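Spherulin-4 (Aspergillus clavatus, PDB 5C5G) is a glycoside hydrolase with a (beta/alpha) barrel fold that probably cleaves galactosaminogalactan, the polysaccharide whose biosynthesis depends on the related enzyme in Aspergillus fumigatus. Local coordinates at residues A[40-45]-A[94-99]; A[108-113]-A[141-146]; A[203-208]-A[228-233]; A[213-218]-A[249-254]. All coordinates share one frame; numbering follows the deposited sequence.

Contact 1. Residues A[40-45]-A[94-99]; sequences VVINPG and ETYAAW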
loop_
_atom_site.group_PDB
_atom_site.type_symbol
_atom_site.label_atom_id
_atom_site.label_comp_id
_atom_site.label_asym_id
_atom_site.label_seq_id
_atom_site.Cartn_x
_atom_site.Cartn_y
_atom_site.Cartn_z
ATOM N N VAL A 40 -1.973 3.877 -3.453
ATOM C CA VAL A 40 -3.127 4.081 -2.594
ATOM C C VAL A 40 -3.985 2.829 -2.617
ATOM O O VAL A 40 -4.517 2.453 -3.655
ATOM C CB VAL A 40 -3.918 5.295 -3.073
ATOM C CG1 VAL A 40 -5.163 5.503 -2.218
ATOM C CG2 VAL A 40 -3.046 6.548 -3.077
ATOM N N VAL A 41 -4.121 2.179 -1.467
ATOM C CA VAL A 41 -4.942 0.980 -1.383
ATOM C C VAL A 41 -6.344 1.375 -0.973
ATOM O O VAL A 41 -6.535 2.017 0.066
ATOM C CB VAL A 41 -4.401 -0.001 -0.347
ATOM C CG1 VAL A 41 -5.235 -1.256 -0.330
ATOM C CG2 VAL A 41 -2.930 -0.319 -0.631
ATOM N N ILE A 42 -7.318 0.985 -1.761
ATOM C CA ILE A 42 -8.707 1.208 -1.369
ATOM C C ILE A 42 -9.343 -0.141 -1.045
ATOM O O ILE A 42 -8.943 -1.209 -1.544
ATOM C CB ILE A 42 -9.479 2.032 -2.388
ATOM C CG1 ILE A 42 -9.395 1.373 -3.732
ATOM C CG2 ILE A 42 -8.914 3.486 -2.483
ATOM C CD1 ILE A 42 -10.457 0.348 -4.011
ATOM N N ASN A 43 -10.336 -0.081 -0.182
ATOM C CA ASN A 43 -10.798 -1.258 0.526
ATOM C C ASN A 43 -12.240 -1.058 0.969
ATOM O O ASN A 43 -12.500 -0.725 2.114
ATOM C CB ASN A 43 -9.868 -1.480 1.718
ATOM C CG ASN A 43 -10.198 -2.699 2.504
ATOM O OD1 ASN A 43 -10.996 -3.537 2.079
ATOM N ND2 ASN A 43 -9.585 -2.824 3.671
ATOM N N PRO A 44 -13.186 -1.279 0.060
ATOM C CA PRO A 44 -14.582 -1.047 0.434
ATOM C C PRO A 44 -15.083 -1.895 1.607
ATOM O O PRO A 44 -15.835 -1.384 2.428
ATOM C CB PRO A 44 -15.332 -1.357 -0.857
ATOM C CG PRO A 44 -14.341 -1.005 -1.940
ATOM C CD PRO A 44 -13.021 -1.461 -1.390
ATOM N N GLY A 45 -14.668 -3.150 1.703
ATOM C CA GLY A 45 -15.152 -4.029 2.759
ATOM C C GLY A 45 -14.310 -5.291 2.854
ATOM O O GLY A 45 -14.790 -6.387 2.579
ATOM N N GLU A 94 -11.174 -10.099 -9.942
ATOM C CA GLU A 94 -11.976 -9.878 -11.141
ATOM C C GLU A 94 -13.051 -8.823 -10.927
ATOM O O GLU A 94 -13.437 -8.125 -11.856
ATOM C CB GLU A 94 -12.578 -11.196 -11.620
ATOM C CG GLU A 94 -11.486 -12.104 -12.180
ATOM C CD GLU A 94 -11.988 -13.428 -12.680
ATOM O OE1 GLU A 94 -13.158 -13.765 -12.409
ATOM O OE2 GLU A 94 -11.195 -14.129 -13.354
ATOM N N THR A 95 -13.549 -8.712 -9.712
ATOM C CA THR A 95 -14.554 -7.702 -9.390
ATOM C C THR A 95 -13.937 -6.317 -9.553
ATOM O O THR A 95 -14.480 -5.463 -10.249
ATOM C CB THR A 95 -15.109 -7.918 -7.965
ATOM O OG1 THR A 95 -15.749 -9.205 -7.889
ATOM C CG2 THR A 95 -16.129 -6.864 -7.613
ATOM N N TYR A 96 -12.787 -6.078 -8.931
ATOM C CA TYR A 96 -12.104 -4.799 -9.139
ATOM C C TYR A 96 -11.814 -4.563 -10.615
ATOM O O TYR A 96 -11.993 -3.447 -11.127
ATOM C CB TYR A 96 -10.776 -4.755 -8.394
ATOM C CG TYR A 96 -10.831 -4.571 -6.890
ATOM C CD1 TYR A 96 -11.314 -3.408 -6.306
ATOM C CD2 TYR A 96 -10.374 -5.576 -6.051
ATOM C CE1 TYR A 96 -11.335 -3.246 -4.942
ATOM C CE2 TYR A 96 -10.387 -5.434 -4.693
ATOM C CZ TYR A 96 -10.865 -4.257 -4.128
ATOM O OH TYR A 96 -10.907 -4.058 -2.774
ATOM N N ALA A 97 -11.332 -5.589 -11.305
ATOM C CA ALA A 97 -10.948 -5.417 -12.691
ATOM C C ALA A 97 -12.119 -4.992 -13.565
ATOM O O ALA A 97 -11.930 -4.266 -14.528
ATOM C CB ALA A 97 -10.355 -6.692 -13.233
ATOM N N ALA A 98 -13.319 -5.472 -13.233
ATOM C CA ALA A 98 -14.499 -5.190 -14.036
ATOM C C ALA A 98 -15.137 -3.864 -13.690
ATOM O O ALA A 98 -16.058 -3.448 -14.381
ATOM C CB ALA A 98 -15.517 -6.317 -13.912
ATOM N N TRP A 99 -14.661 -3.185 -12.648
ATOM C CA TRP A 99 -15.240 -1.903 -12.258
ATOM C C TRP A 99 -15.457 -0.902 -13.411
ATOM O O TRP A 99 -16.540 -0.339 -13.523
ATOM C CB TRP A 99 -14.412 -1.251 -11.146
ATOM C CG TRP A 99 -14.727 -1.713 -9.753
ATOM C CD1 TRP A 99 -15.637 -2.643 -9.369
ATOM C CD2 TRP A 99 -14.129 -1.216 -8.550
ATOM N NE1 TRP A 99 -15.656 -2.760 -7.993
ATOM C CE2 TRP A 99 -14.734 -1.888 -7.470
ATOM C CE3 TRP A 99 -13.142 -0.260 -8.285
ATOM C CZ2 TRP A 99 -14.394 -1.622 -6.138
ATOM C CZ3 TRP A 99 -12.807 0.002 -6.971
ATOM C CH2 TRP A 99 -13.438 -0.674 -5.915
#

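Contact 2. Residues A[108-113]-A[141-146]; sequences LAVRGI and SGLGPD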
loop_
_atom_site.group_PDB
_atom_site.type_symbol
_atom_site.label_atom_id
_atom_site.label_comp_id
_atom_site.label_asym_id
_atom_site.label_seq_id
_atom_site.Cartn_x
_atom_site.Cartn_y
_atom_site.Cartn_z
ATOM N N LEU A 108 -13.279 4.759 -12.814
ATOM C CA LEU A 108 -13.637 3.920 -11.682
ATOM C C LEU A 108 -12.881 2.626 -11.875
ATOM O O LEU A 108 -13.401 1.668 -12.446
ATOM C CB LEU A 108 -15.148 3.680 -11.594
ATOM C CG LEU A 108 -15.497 2.865 -10.341
ATOM C CD1 LEU A 108 -15.246 3.654 -9.065
ATOM C CD2 LEU A 108 -16.913 2.350 -10.346
ATOM N N ALA A 109 -11.641 2.610 -11.406
ATOM C CA ALA A 109 -10.723 1.532 -11.724
ATOM C C ALA A 109 -9.547 1.562 -10.782
ATOM O O ALA A 109 -9.198 2.619 -10.237
ATOM C CB ALA A 109 -10.222 1.665 -13.152
ATOM N N VAL A 110 -8.888 0.417 -10.671
ATOM C CA VAL A 110 -7.606 0.316 -9.978
ATOM C C VAL A 110 -6.558 -0.185 -10.962
ATOM O O VAL A 110 -6.893 -0.688 -12.040
ATOM C CB VAL A 110 -7.707 -0.570 -8.721
ATOM C CG1 VAL A 110 -8.698 0.034 -7.713
ATOM C CG2 VAL A 110 -8.103 -1.979 -9.075
ATOM N N ARG A 111 -5.297 -0.029 -10.577
ATOM C CA ARG A 111 -4.159 -0.365 -11.416
ATOM C C ARG A 111 -3.355 -1.543 -10.868
ATOM O O ARG A 111 -2.213 -1.761 -11.276
ATOM C CB ARG A 111 -3.267 0.871 -11.582
ATOM C CG ARG A 111 -3.981 1.995 -12.332
ATOM C CD ARG A 111 -3.282 3.334 -12.234
ATOM N NE ARG A 111 -2.201 3.443 -13.200
ATOM C CZ ARG A 111 -2.013 4.463 -14.037
ATOM N NH1 ARG A 111 -0.982 4.431 -14.865
ATOM N NH2 ARG A 111 -2.826 5.517 -14.051
ATOM N N GLY A 112 -3.983 -2.315 -9.997
ATOM C CA GLY A 112 -3.343 -3.461 -9.407
ATOM C C GLY A 112 -4.071 -3.880 -8.158
ATOM O O GLY A 112 -5.150 -3.374 -7.843
ATOM N N ILE A 113 -3.467 -4.827 -7.451
ATOM C CA ILE A 113 -4.060 -5.471 -6.300
ATOM C C ILE A 113 -3.068 -5.506 -5.151
ATOM O O ILE A 113 -1.871 -5.783 -5.333
ATOM C CB ILE A 113 -4.495 -6.916 -6.642
ATOM C CG1 ILE A 113 -5.554 -6.916 -7.765
ATOM C CG2 ILE A 113 -5.002 -7.651 -5.422
ATOM C CD1 ILE A 113 -6.889 -6.272 -7.430
ATOM N N SER A 141 -7.907 -7.989 -17.788
ATOM C CA SER A 141 -8.210 -6.678 -18.325
ATOM C C SER A 141 -8.925 -5.852 -17.261
ATOM O O SER A 141 -9.807 -6.357 -16.564
ATOM C CB SER A 141 -9.098 -6.799 -19.560
ATOM O OG SER A 141 -9.246 -5.536 -20.177
ATOM N N GLY A 142 -8.560 -4.582 -17.174
ATOM C CA GLY A 142 -9.155 -3.674 -16.212
ATOM C C GLY A 142 -8.215 -3.275 -15.086
ATOM O O GLY A 142 -8.504 -2.349 -14.333
ATOM N N LEU A 143 -7.076 -3.957 -14.972
ATOM C CA LEU A 143 -6.082 -3.642 -13.946
ATOM C C LEU A 143 -4.843 -2.978 -14.537
ATOM O O LEU A 143 -3.835 -2.827 -13.853
ATOM C CB LEU A 143 -5.702 -4.910 -13.184
ATOM C CG LEU A 143 -6.867 -5.588 -12.483
ATOM C CD1 LEU A 143 -6.424 -6.912 -11.892
ATOM C CD2 LEU A 143 -7.465 -4.713 -11.406
ATOM N N GLY A 144 -4.920 -2.586 -15.805
ATOM C CA GLY A 144 -3.809 -1.941 -16.479
ATOM C C GLY A 144 -3.798 -0.437 -16.307
ATOM O O GLY A 144 -4.725 0.161 -15.759
ATOM N N PRO A 145 -2.734 0.200 -16.800
ATOM C CA PRO A 145 -1.643 -0.468 -17.519
ATOM C C PRO A 145 -0.648 -1.199 -16.624
ATOM O O PRO A 145 0.142 -2.024 -17.093
ATOM C CB PRO A 145 -0.931 0.696 -18.211
ATOM C CG PRO A 145 -1.201 1.860 -17.342
ATOM C CD PRO A 145 -2.587 1.664 -16.817
ATOM N N ASP A 146 -0.661 -0.890 -15.334
ATOM C CA ASP A 146 0.417 -1.337 -14.462
ATOM C C ASP A 146 0.305 -2.784 -13.995
ATOM O O ASP A 146 1.304 -3.467 -13.841
ATOM C CB ASP A 146 0.498 -0.433 -13.237
ATOM C CG ASP A 146 0.571 1.030 -13.609
ATOM O OD1 ASP A 146 -0.466 1.597 -13.990
ATOM O OD2 ASP A 146 1.673 1.611 -13.533
HETATM O O HOH W 1 -10.174 -1.638 -12.222
HETATM O O HOH W 2 -7.017 0.149 -14.625
#

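Contact 3. Residues A[203-208]-A[228-233]; sequences HSVPTS and IFITHL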
loop_
_atom_site.group_PDB
_atom_site.type_symbol
_atom_site.label_atom_id
_atom_site.label_comp_id
_atom_site.label_asym_id
_atom_site.label_seq_id
_atom_site.Cartn_x
_atom_site.Cartn_y
_atom_site.Cartn_z
ATOM N N HIS A 203 3.246 2.931 12.291
ATOM C CA HIS A 203 2.203 3.717 12.923
ATOM C C HIS A 203 2.561 3.978 14.377
ATOM O O HIS A 203 3.612 3.543 14.858
ATOM C CB HIS A 203 0.843 3.040 12.764
ATOM C CG HIS A 203 0.784 1.632 13.260
ATOM N ND1 HIS A 203 0.849 1.299 14.595
ATOM C CD2 HIS A 203 0.634 0.469 12.586
ATOM C CE1 HIS A 203 0.748 -0.014 14.719
ATOM N NE2 HIS A 203 0.616 -0.540 13.513
ATOM N N SER A 204 1.705 4.709 15.079
ATOM C CA SER A 204 1.882 4.938 16.508
ATOM C C SER A 204 3.196 5.651 16.792
ATOM O O SER A 204 3.806 5.457 17.852
ATOM C CB SER A 204 1.796 3.613 17.278
ATOM O OG SER A 204 0.627 2.888 16.880
ATOM N N VAL A 205 3.622 6.511 15.883
ATOM C CA VAL A 205 4.817 7.313 16.143
ATOM C C VAL A 205 4.490 8.369 17.206
ATOM O O VAL A 205 3.498 9.088 17.081
ATOM C CB VAL A 205 5.297 7.999 14.870
ATOM C CG1 VAL A 205 6.555 8.800 15.143
ATOM C CG2 VAL A 205 5.573 6.974 13.783
ATOM N N PRO A 206 5.305 8.462 18.278
ATOM C CA PRO A 206 5.051 9.484 19.294
ATOM C C PRO A 206 5.079 10.874 18.682
ATOM O O PRO A 206 5.860 11.140 17.772
ATOM C CB PRO A 206 6.231 9.329 20.260
ATOM C CG PRO A 206 6.728 7.953 20.055
ATOM C CD PRO A 206 6.456 7.611 18.622
ATOM N N THR A 207 4.247 11.775 19.190
ATOM C CA THR A 207 4.157 13.094 18.575
ATOM C C THR A 207 5.462 13.873 18.718
ATOM O O THR A 207 5.703 14.802 17.953
ATOM C CB THR A 207 2.991 13.912 19.128
ATOM O OG1 THR A 207 3.087 13.947 20.548
ATOM C CG2 THR A 207 1.658 13.292 18.725
ATOM N N SER A 208 6.317 13.479 19.663
ATOM C CA SER A 208 7.611 14.127 19.845
ATOM C C SER A 208 8.591 13.836 18.705
ATOM O O SER A 208 9.605 14.521 18.562
ATOM C CB SER A 208 8.214 13.704 21.185
ATOM O OG SER A 208 8.263 12.291 21.292
ATOM N N ILE A 228 6.589 3.836 1.642
ATOM C CA ILE A 228 6.580 4.127 3.069
ATOM C C ILE A 228 5.268 4.790 3.489
ATOM O O ILE A 228 4.798 5.711 2.819
ATOM C CB ILE A 228 7.719 5.095 3.430
ATOM C CG1 ILE A 228 9.070 4.522 3.001
ATOM C CG2 ILE A 228 7.693 5.417 4.916
ATOM C CD1 ILE A 228 10.215 5.493 3.144
ATOM N N PHE A 229 4.716 4.327 4.607
ATOM C CA PHE A 229 3.648 5.031 5.311
ATOM C C PHE A 229 4.103 5.221 6.746
ATOM O O PHE A 229 4.520 4.260 7.397
ATOM C CB PHE A 229 2.371 4.207 5.318
ATOM C CG PHE A 229 1.201 4.886 5.986
ATOM C CD1 PHE A 229 0.694 6.074 5.488
ATOM C CD2 PHE A 229 0.580 4.310 7.089
ATOM C CE1 PHE A 229 -0.404 6.693 6.111
ATOM C CE2 PHE A 229 -0.515 4.921 7.696
ATOM C CZ PHE A 229 -1.002 6.098 7.206
ATOM N N ILE A 230 4.046 6.461 7.234
ATOM C CA ILE A 230 4.361 6.787 8.618
ATOM C C ILE A 230 3.213 7.618 9.161
ATOM O O ILE A 230 2.784 8.564 8.502
ATOM C CB ILE A 230 5.675 7.576 8.725
ATOM C CG1 ILE A 230 6.837 6.652 8.378
ATOM C CG2 ILE A 230 5.858 8.134 10.140
ATOM C CD1 ILE A 230 8.182 7.369 8.196
ATOM N N THR A 231 2.708 7.262 10.344
ATOM C CA THR A 231 1.667 8.039 10.981
ATOM C C THR A 231 1.826 8.067 12.479
ATOM O O THR A 231 2.334 7.132 13.108
ATOM C CB THR A 231 0.276 7.520 10.622
ATOM O OG1 THR A 231 -0.687 8.355 11.267
ATOM C CG2 THR A 231 0.064 6.074 11.046
ATOM N N HIS A 232 1.406 9.190 13.042
ATOM C CA HIS A 232 1.446 9.416 14.474
ATOM C C HIS A 232 0.166 8.958 15.165
ATOM O O HIS A 232 0.063 9.076 16.370
ATOM C CB HIS A 232 1.737 10.890 14.753
ATOM C CG HIS A 232 3.097 11.317 14.294
ATOM N ND1 HIS A 232 3.391 11.586 12.976
ATOM C CD2 HIS A 232 4.242 11.504 14.990
ATOM C CE1 HIS A 232 4.664 11.937 12.885
ATOM N NE2 HIS A 232 5.204 11.885 14.087
ATOM N N LEU A 233 -0.814 8.450 14.423
ATOM C CA LEU A 233 -1.995 7.870 15.075
ATOM C C LEU A 233 -1.668 6.513 15.701
ATOM O O LEU A 233 -0.991 5.680 15.089
ATOM C CB LEU A 233 -3.141 7.701 14.075
ATOM C CG LEU A 233 -3.717 8.974 13.437
ATOM C CD1 LEU A 233 -4.924 8.671 12.574
ATOM C CD2 LEU A 233 -4.057 10.029 14.481
#

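Contact 4. Residues A[213-218]-A[249-254]; sequences DLRGLV and VDLMAS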
loop_
_atom_site.group_PDB
_atom_site.type_symbol
_atom_site.label_atom_id
_atom_site.label_comp_id
_atom_site.label_asym_id
_atom_site.label_seq_id
_atom_site.Cartn_x
_atom_site.Cartn_y
_atom_site.Cartn_z
ATOM N N ASP A 213 13.511 15.537 13.955
ATOM C CA ASP A 213 13.450 14.144 14.392
ATOM C C ASP A 213 12.670 13.307 13.370
ATOM O O ASP A 213 13.043 12.167 13.063
ATOM C CB ASP A 213 12.785 13.990 15.769
ATOM C CG ASP A 213 13.619 14.513 16.920
ATOM O OD1 ASP A 213 14.759 14.988 16.731
ATOM O OD2 ASP A 213 13.108 14.453 18.066
ATOM N N LEU A 214 11.584 13.861 12.843
ATOM C CA LEU A 214 10.800 13.174 11.825
ATOM C C LEU A 214 11.584 13.106 10.507
ATOM O O LEU A 214 11.534 12.099 9.796
ATOM C CB LEU A 214 9.456 13.874 11.603
ATOM C CG LEU A 214 8.516 13.179 10.611
ATOM C CD1 LEU A 214 8.166 11.751 11.040
ATOM C CD2 LEU A 214 7.250 14.012 10.463
ATOM N N ARG A 215 12.287 14.179 10.168
ATOM C CA ARG A 215 13.135 14.175 8.984
ATOM C C ARG A 215 14.114 13.006 9.061
ATOM O O ARG A 215 14.302 12.285 8.071
ATOM C CB ARG A 215 13.889 15.487 8.847
ATOM C CG ARG A 215 14.762 15.564 7.599
ATOM C CD ARG A 215 15.365 16.950 7.500
ATOM N NE ARG A 215 16.132 17.155 6.269
ATOM C CZ ARG A 215 15.633 17.644 5.133
ATOM N NH1 ARG A 215 14.354 17.996 5.049
ATOM N NH2 ARG A 215 16.419 17.780 4.072
ATOM N N GLY A 216 14.761 12.820 10.205
ATOM C CA GLY A 216 15.710 11.737 10.364
ATOM C C GLY A 216 15.062 10.378 10.178
ATOM O O GLY A 216 15.624 9.511 9.510
ATOM N N LEU A 217 13.881 10.178 10.752
ATOM C CA LEU A 217 13.175 8.914 10.583
ATOM C C LEU A 217 12.860 8.655 9.112
ATOM O O LEU A 217 13.115 7.559 8.613
ATOM C CB LEU A 217 11.903 8.898 11.419
ATOM C CG LEU A 217 11.019 7.649 11.249
ATOM C CD1 LEU A 217 11.750 6.394 11.632
ATOM C CD2 LEU A 217 9.746 7.793 12.065
ATOM N N VAL A 218 12.318 9.647 8.423
ATOM C CA VAL A 218 11.985 9.462 7.016
ATOM C C VAL A 218 13.229 9.115 6.198
ATOM O O VAL A 218 13.182 8.212 5.361
ATOM C CB VAL A 218 11.246 10.686 6.463
ATOM C CG1 VAL A 218 11.062 10.595 4.963
ATOM C CG2 VAL A 218 9.879 10.819 7.137
ATOM N N VAL A 249 4.543 13.907 4.149
ATOM C CA VAL A 249 4.588 13.907 2.700
ATOM C C VAL A 249 5.587 14.961 2.192
ATOM O O VAL A 249 6.297 14.719 1.220
ATOM C CB VAL A 249 3.200 14.067 2.081
ATOM C CG1 VAL A 249 3.305 14.028 0.559
ATOM C CG2 VAL A 249 2.298 12.949 2.562
ATOM N N ASP A 250 5.677 16.110 2.855
ATOM C CA ASP A 250 6.671 17.114 2.479
ATOM C C ASP A 250 8.084 16.525 2.540
ATOM O O ASP A 250 8.930 16.813 1.695
ATOM C CB ASP A 250 6.619 18.348 3.404
ATOM C CG ASP A 250 5.448 19.281 3.110
ATOM O OD1 ASP A 250 4.768 19.121 2.078
ATOM O OD2 ASP A 250 5.225 20.206 3.924
ATOM N N LEU A 251 8.350 15.715 3.555
ATOM C CA LEU A 251 9.666 15.109 3.698
ATOM C C LEU A 251 9.889 14.048 2.632
ATOM O O LEU A 251 11.007 13.858 2.150
ATOM C CB LEU A 251 9.815 14.480 5.082
ATOM C CG LEU A 251 9.946 15.509 6.194
ATOM C CD1 LEU A 251 9.689 14.833 7.533
ATOM C CD2 LEU A 251 11.326 16.173 6.166
HETATM N N MSE A 252 8.833 13.355 2.243
HETATM C CA MSE A 252 8.924 12.395 1.151
HETATM C C MSE A 252 9.210 13.102 -0.173
HETATM O O MSE A 252 9.858 12.529 -1.050
HETATM C CB MSE A 252 7.661 11.534 1.086
HETATM C CG MSE A 252 7.501 10.678 2.345
HETATM SE SE MSE A 252 8.673 9.113 2.345
HETATM C CE MSE A 252 7.659 8.067 1.085
ATOM N N ALA A 253 8.757 14.351 -0.309
ATOM C CA ALA A 253 8.981 15.153 -1.504
ATOM C C ALA A 253 10.365 15.786 -1.543
ATOM O O ALA A 253 10.760 16.325 -2.568
ATOM C CB ALA A 253 7.933 16.249 -1.587
ATOM N N SER A 254 11.091 15.714 -0.433
ATOM C CA SER A 254 12.381 16.383 -0.274
ATOM C C SER A 254 13.562 15.520 -0.718
ATOM O O SER A 254 13.429 14.316 -0.949
ATOM C CB SER A 254 12.550 16.771 1.191
ATOM O OG SER A 254 11.560 17.712 1.568
ATOM O OXT SER A 254 14.679 16.044 -0.850
#

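Contact 1. Residues A[40-45]-A[94-99]
Ile42 and Pro44 meet Tyr96 and Trp99 in a contact made chiefly of apolar groups, a worked example of how a barrel strand receives the side chains of an outer helix. The leading group is the CD1 methyl of Ile42, which lies 3.7 Å from Trp99 CH2. The two side chains approach tip to tip, with the methyl at the edge of the indole and near its plane. The first torsion of Ile42 (chi1 56°) sets CG1 between the backbone N and the carbonyl carbon, and from CG1 the CD1 methyl extends toward the rings. Ile42 CD1 also touches the phenol obliquely, 3.8 Å from Tyr96 CE1. Pro44 adds its CG at the indole edge, 4.1 Å from Trp99 CH2.

In the (beta/alpha) barrel, strand 38-42 is the second of eight parallel strands, and helix 86-103 follows the third, strand 71-78. The contact therefore joins the C-terminal end of one strand to the helix that comes after its neighbour.

The two rings, both borne by helix 86-103, also pack on each other. Tyr96 CD1 stands 3.4 Å above the indole plane of Trp99, offset toward its rim, while Trp99 CZ3 lies in the plane of the phenol at its edge.

The polar end of Tyr96 meets Pro44 tip to tip: Tyr96 OH is 3.6 Å from Pro44 CD, which lies near the phenol plane. The hydroxyl hydrogen-bonds to the backbone O of Tyr76, a residue that binds N-acetyl-D-galactosamine. The side chain of Asn43 leaves the backbone away from the helix and comes within about 3 Å of the Tyr76 side chain at the nearest atoms; its OD1 accepts from Gly47 N.

Contact 2. Residues A[108-113]-A[141-146]
Arg111 and Asp146 cross with their flat groups turned 50° apart, and a single carboxylate oxygen takes both bonds between them. The bend of the arginine chain at chi3 (82°) sets the position of NE, and Arg111 NE donates to Asp146 OD1 over 2.7 Å, in a bond bent to 156°. The oxygen lies close to the guanidinium plane, at its edge, whereas NE meets it from above the carboxylate plane. Arg111 NH1 adds a weak bond to Asp146 OD1 at 3.0 Å. Pro145, preceded by a cis peptide bond, lies with CD over one face of the guanidinium.

Val110 and Leu143 lie side by side and point the same way, with Val110 CG2 3.6 Å from Leu143 CD2; Leu143 reaches on to Ile93 and Ala97 of helix 86-103. Two waters lie between the backbones at this N-terminal entry to barrel strand 112-116. One accepts from Val110 N and lies 2.8 Å from Gly142 O; the other sits between Val110 O and Gly144 O, 2.6 Å from the latter.

Asp146 OD2 forms a salt bridge with Arg72, whose NE lies close to Arg111 NH1. One carboxylate thus serves two arginines, which would probably favour its charged form and may offset the repulsion between them.

Contact 3. Residues A[203-208]-A[228-233]
Ser204 and Val205 present successive backbone N-H groups to segment 228-233, whose touching part runs 70° from theirs. Val205 N binds Thr231 O at 3.1 Å, nearly straight at 169° and directed at a lone pair in the carbonyl plane. Ser204 N binds Leu233 O at 2.9 Å, more bent, with the donor above that carbonyl's plane.

Val205 supplies the main side-chain contact. Its CB lies over one face of the His232 imidazole, 4.0 Å from the ring centroid, a CH-pi contact offset toward the rim. Val205 CG1, anti to the backbone N (chi1 -179°), comes 3.5 Å from His232 NE2, and Val205 CG2 meets Ile230 CG2 at 3.8 Å. Pro206 O stands near the plane of the imidazole at its edge, 3.2 Å from His232 CD2, while His232 NE2 hydrogen-bonds to Val209 O. Nearer the strands, His203 CB packs on Thr231 CG2, and Thr231 OG1 accepts from Leu233 N in an ST turn.

The contact joins the ends of the seventh and eighth strands, 198-203 and 227-230, and the loops that leave them, at the C-terminal rim of the barrel, where enzymes of this fold carry their active sites. His203 accordingly lies about 5 Å, between nearest side-chain atoms, from Glu172, which binds N-acetyl-D-galactosamine.

Contact 4. Residues A[213-218]-A[249-254]
Leu214 is the first residue of segment 213-218 to meet Leu251, whose branched end is received by three residues of the facing helix. The two helices, 212-224 and 245-252, follow the seventh and eighth strands of the (beta/alpha) barrel and belong to its outer layer, so this is helix-to-helix packing, away from the sugar-binding residues. Leu214 CG touches Leu251 CD1 at 3.7 Å, and its CD2 lies almost as near to that same methyl.

Next along the helix, Arg215 takes the other branch. CG is anti to the backbone N (chi1 -178°), and the chain stays extended as far as NE. Its aliphatic part runs past Leu251 CD2, which is 3.8 Å from Arg215 CB. At the far end the guanidinium approaches the same methyl obliquely, Arg215 NH1 lying 3.7 Å from Leu251 CD2. NH2 of this arginine hydrogen-bonds to the backbone O of His2, near the N-terminus.

One helical turn after Leu214, Val218 points toward the second helix and divides its two methyls. Val218 CG2 lies 4.0 Å from Leu251 CD1, on the same branch that Leu214 touches. CG1 crosses to Met252, modelled as selenomethionine, whose chain is bent at both chi2 and chi3. Val218 also rests on Ile230, and Met252 on Ile228, so both reach down to strand 227-230 beneath the helices.

Beyond these apolar groups the second helix nears the C-terminus, where Ser254 turns back on the preceding turn and Ser254 OG donates to Asp250 O across 2.8 Å.

How the contacts relate
The four contacts form two groups on opposite sides of the chain's centre, all within one (beta/alpha) barrel domain. Contacts 1 and 2 have centres 9 Å apart and touch through helix 86-103 and strand 112-116, where Tyr96 CD2 lies 3.8 Å from Ile113 CD1. Contacts 3 and 4, with centres 12 Å apart, alternate along the chain: strand 227-230 lies between helices 212-224 and 245-252 in sequence and packs against both. The groups are about 27 to 30 Å apart between centres and come in series along the chain. Contacts 1 and 3 lie toward the sugar-binding residues, whereas contact 4 joins outer helices away from them.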